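Local coordinates for protein triphenylmethane reductase (Citrobacter sp., PDB 2JL1) that probably uses NADPH to reduce and so decolourise triphenylmethane dyes, as an NADP-binding oxidoreductase of the NmrA-like family, at residues F109-I115 with K257-T263. Sequence-based numbering, arbitrary orientation.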
loop_
_atom_site.group_PDB
_atom_site.type_symbol
_atom_site.label_atom_id
_atom_site.label_comp_id
_atom_site.label_asym_id
_atom_site.label_seq_id
_atom_site.Cartn_x
_atom_site.Cartn_y
_atom_site.Cartn_z
ATOM N N PHE A 109 -4.695 -5.658 -13.221
ATOM C CA PHE A 109 -5.267 -4.341 -13.466
ATOM C C PHE A 109 -5.818 -3.679 -12.206
ATOM O O PHE A 109 -6.811 -2.942 -12.268
ATOM C CB PHE A 109 -6.295 -4.408 -14.595
ATOM C CG PHE A 109 -5.739 -5.024 -15.852
ATOM C CD1 PHE A 109 -4.746 -4.368 -16.582
ATOM C CD2 PHE A 109 -6.166 -6.258 -16.268
ATOM C CE1 PHE A 109 -4.213 -4.939 -17.747
ATOM C CE2 PHE A 109 -5.650 -6.839 -17.430
ATOM C CZ PHE A 109 -4.672 -6.174 -18.166
ATOM N N ALA A 110 -5.152 -3.917 -11.070
ATOM C CA ALA A 110 -5.677 -3.463 -9.768
ATOM C C ALA A 110 -5.958 -1.946 -9.739
ATOM O O ALA A 110 -6.958 -1.500 -9.140
ATOM C CB ALA A 110 -4.709 -3.857 -8.637
ATOM N N GLU A 111 -5.111 -1.161 -10.395
ATOM C CA GLU A 111 -5.273 0.306 -10.387
ATOM C C GLU A 111 -6.611 0.770 -10.981
ATOM O O GLU A 111 -7.112 1.845 -10.640
ATOM C CB GLU A 111 -4.153 0.969 -11.167
ATOM C CG GLU A 111 -2.788 0.828 -10.535
ATOM C CD GLU A 111 -2.025 -0.402 -11.028
ATOM O OE1 GLU A 111 -2.610 -1.289 -11.702
ATOM O OE2 GLU A 111 -0.818 -0.464 -10.735
ATOM N N GLU A 112 -7.182 -0.049 -11.861
ATOM C CA GLU A 112 -8.445 0.287 -12.535
ATOM C C GLU A 112 -9.644 -0.398 -11.915
ATOM O O GLU A 112 -10.789 -0.228 -12.382
ATOM C CB GLU A 112 -8.354 -0.078 -14.020
ATOM C CG GLU A 112 -7.488 0.902 -14.781
ATOM C CD GLU A 112 -6.013 0.567 -14.722
ATOM O OE1 GLU A 112 -5.657 -0.637 -14.701
ATOM O OE2 GLU A 112 -5.197 1.510 -14.728
ATOM N N SER A 113 -9.378 -1.179 -10.880
ATOM C CA SER A 113 -10.399 -2.010 -10.283
ATOM C C SER A 113 -11.399 -1.215 -9.452
ATOM O O SER A 113 -11.069 -0.180 -8.896
ATOM C CB SER A 113 -9.755 -3.102 -9.439
ATOM O OG SER A 113 -10.756 -3.858 -8.784
ATOM N N ILE A 114 -12.629 -1.720 -9.396
ATOM C CA ILE A 114 -13.674 -1.136 -8.600
ATOM C C ILE A 114 -14.102 -2.029 -7.430
ATOM O O ILE A 114 -15.099 -1.744 -6.778
ATOM C CB ILE A 114 -14.916 -0.733 -9.489
ATOM C CG1 ILE A 114 -15.713 -1.975 -9.938
ATOM C CG2 ILE A 114 -14.488 0.151 -10.681
ATOM C CD1 ILE A 114 -17.011 -1.646 -10.730
ATOM N N ILE A 115 -13.382 -3.120 -7.166
ATOM C CA ILE A 115 -13.643 -3.910 -5.960
ATOM C C ILE A 115 -12.604 -3.604 -4.842
ATOM O O ILE A 115 -11.419 -3.390 -5.141
ATOM C CB ILE A 115 -13.708 -5.400 -6.258
ATOM C CG1 ILE A 115 -12.344 -5.928 -6.656
ATOM C CG2 ILE A 115 -14.747 -5.679 -7.384
ATOM C CD1 ILE A 115 -12.016 -7.269 -6.044
ATOM N N LYS A 257 -19.834 -4.073 -14.951
ATOM C CA LYS A 257 -19.255 -2.722 -15.112
ATOM C C LYS A 257 -17.837 -2.743 -15.709
ATOM O O LYS A 257 -17.121 -1.720 -15.669
ATOM C CB LYS A 257 -19.246 -1.992 -13.751
ATOM C CG LYS A 257 -20.660 -1.586 -13.301
ATOM C CD LYS A 257 -20.745 -1.251 -11.815
ATOM C CE LYS A 257 -22.165 -0.852 -11.422
ATOM N NZ LYS A 257 -22.229 -0.755 -9.920
ATOM N N GLY A 258 -17.431 -3.889 -16.262
ATOM C CA GLY A 258 -16.169 -3.982 -16.977
ATOM C C GLY A 258 -14.941 -4.361 -16.151
ATOM O O GLY A 258 -13.820 -4.278 -16.647
ATOM N N GLU A 259 -15.164 -4.791 -14.908
ATOM C CA GLU A 259 -14.080 -5.145 -13.980
ATOM C C GLU A 259 -13.109 -6.183 -14.550
ATOM O O GLU A 259 -11.913 -6.118 -14.286
ATOM C CB GLU A 259 -14.684 -5.654 -12.650
ATOM C CG GLU A 259 -13.692 -6.298 -11.650
ATOM C CD GLU A 259 -12.829 -5.276 -10.946
ATOM O OE1 GLU A 259 -13.119 -4.052 -11.017
ATOM O OE2 GLU A 259 -11.835 -5.708 -10.345
ATOM N N ALA A 260 -13.617 -7.154 -15.300
ATOM C CA ALA A 260 -12.760 -8.242 -15.769
ATOM C C ALA A 260 -12.609 -8.232 -17.299
ATOM O O ALA A 260 -12.317 -9.242 -17.919
ATOM C CB ALA A 260 -13.292 -9.586 -15.236
ATOM N N SER A 261 -12.729 -7.052 -17.885
ATOM C CA SER A 261 -12.878 -6.913 -19.330
ATOM C C SER A 261 -11.564 -6.579 -20.041
ATOM O O SER A 261 -11.525 -6.540 -21.266
ATOM C CB SER A 261 -13.881 -5.803 -19.629
ATOM O OG SER A 261 -13.388 -4.540 -19.209
ATOM N N LYS A 262 -10.505 -6.293 -19.296
ATOM C CA LYS A 262 -9.199 -5.998 -19.917
ATOM C C LYS A 262 -8.315 -7.231 -20.111
ATOM O O LYS A 262 -8.335 -8.123 -19.297
ATOM C CB LYS A 262 -8.438 -4.956 -19.105
ATOM C CG LYS A 262 -8.985 -3.560 -19.251
ATOM C CD LYS A 262 -8.552 -2.661 -18.119
ATOM C CE LYS A 262 -7.119 -2.180 -18.242
ATOM N NZ LYS A 262 -6.843 -1.184 -17.154
ATOM N N THR A 263 -7.520 -7.262 -21.189
ATOM C CA THR A 263 -6.692 -8.429 -21.463
ATOM C C THR A 263 -5.205 -8.140 -21.603
ATOM O O THR A 263 -4.754 -6.998 -21.789
ATOM C CB THR A 263 -7.167 -9.249 -22.734
ATOM O OG1 THR A 263 -6.839 -8.529 -23.919
ATOM C CG2 THR A 263 -8.667 -9.575 -22.727
HETATM O O HOH W 1 -9.878 -3.638 -13.289
HETATM O O HOH W 2 -13.058 -2.064 -12.933
#
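Glu259 grips Ser113 and Ile114 with both carboxylate oxygens. OE1 accepts the backbone N-H of Ile114 in a nearly straight bond (2.9 Å, 176°), on its syn side and slightly out of plane. OE2 turns its syn lone pair to the hydroxyl of Ser113, 2.7 Å from OG, and also bonds Tyr107 OH. The side chain reaches this place because CG lies anti to the backbone N (chi1 170°) and the chain then bends at chi2. Ser113 OG also accepts from Ile115 N, closing an ST turn. One water donates to both Glu259 OE1 and Glu112 O.

At the other end of the contact, Lys262 packs on the Phe109 ring and pairs with Glu112. Its CB sits over one ring face, a CH-pi contact 3.9 Å from the centroid. A bend at chi3 brings NZ to Glu112 OE1 from above the carboxylate plane, a 2.8 Å salt bridge.

A second apolar contact sets Ile114 CD1 against Lys257 CB (3.8 Å), beside the Schellman motif, with Gly258 as C-prime residue, that ends helix 242-256. This surface contact thus ties the loop after strand 101-107 of the Rossmann-type sheet to the loop before helix 266-271, the Ile115 side chain about 8 Å from bound NADP. Four hydrogen bonds, two to each oxygen, probably fix the rotation of the Glu259 carboxylate and favour its ionised form; the salt bridge probably holds exposed Glu112 less firmly.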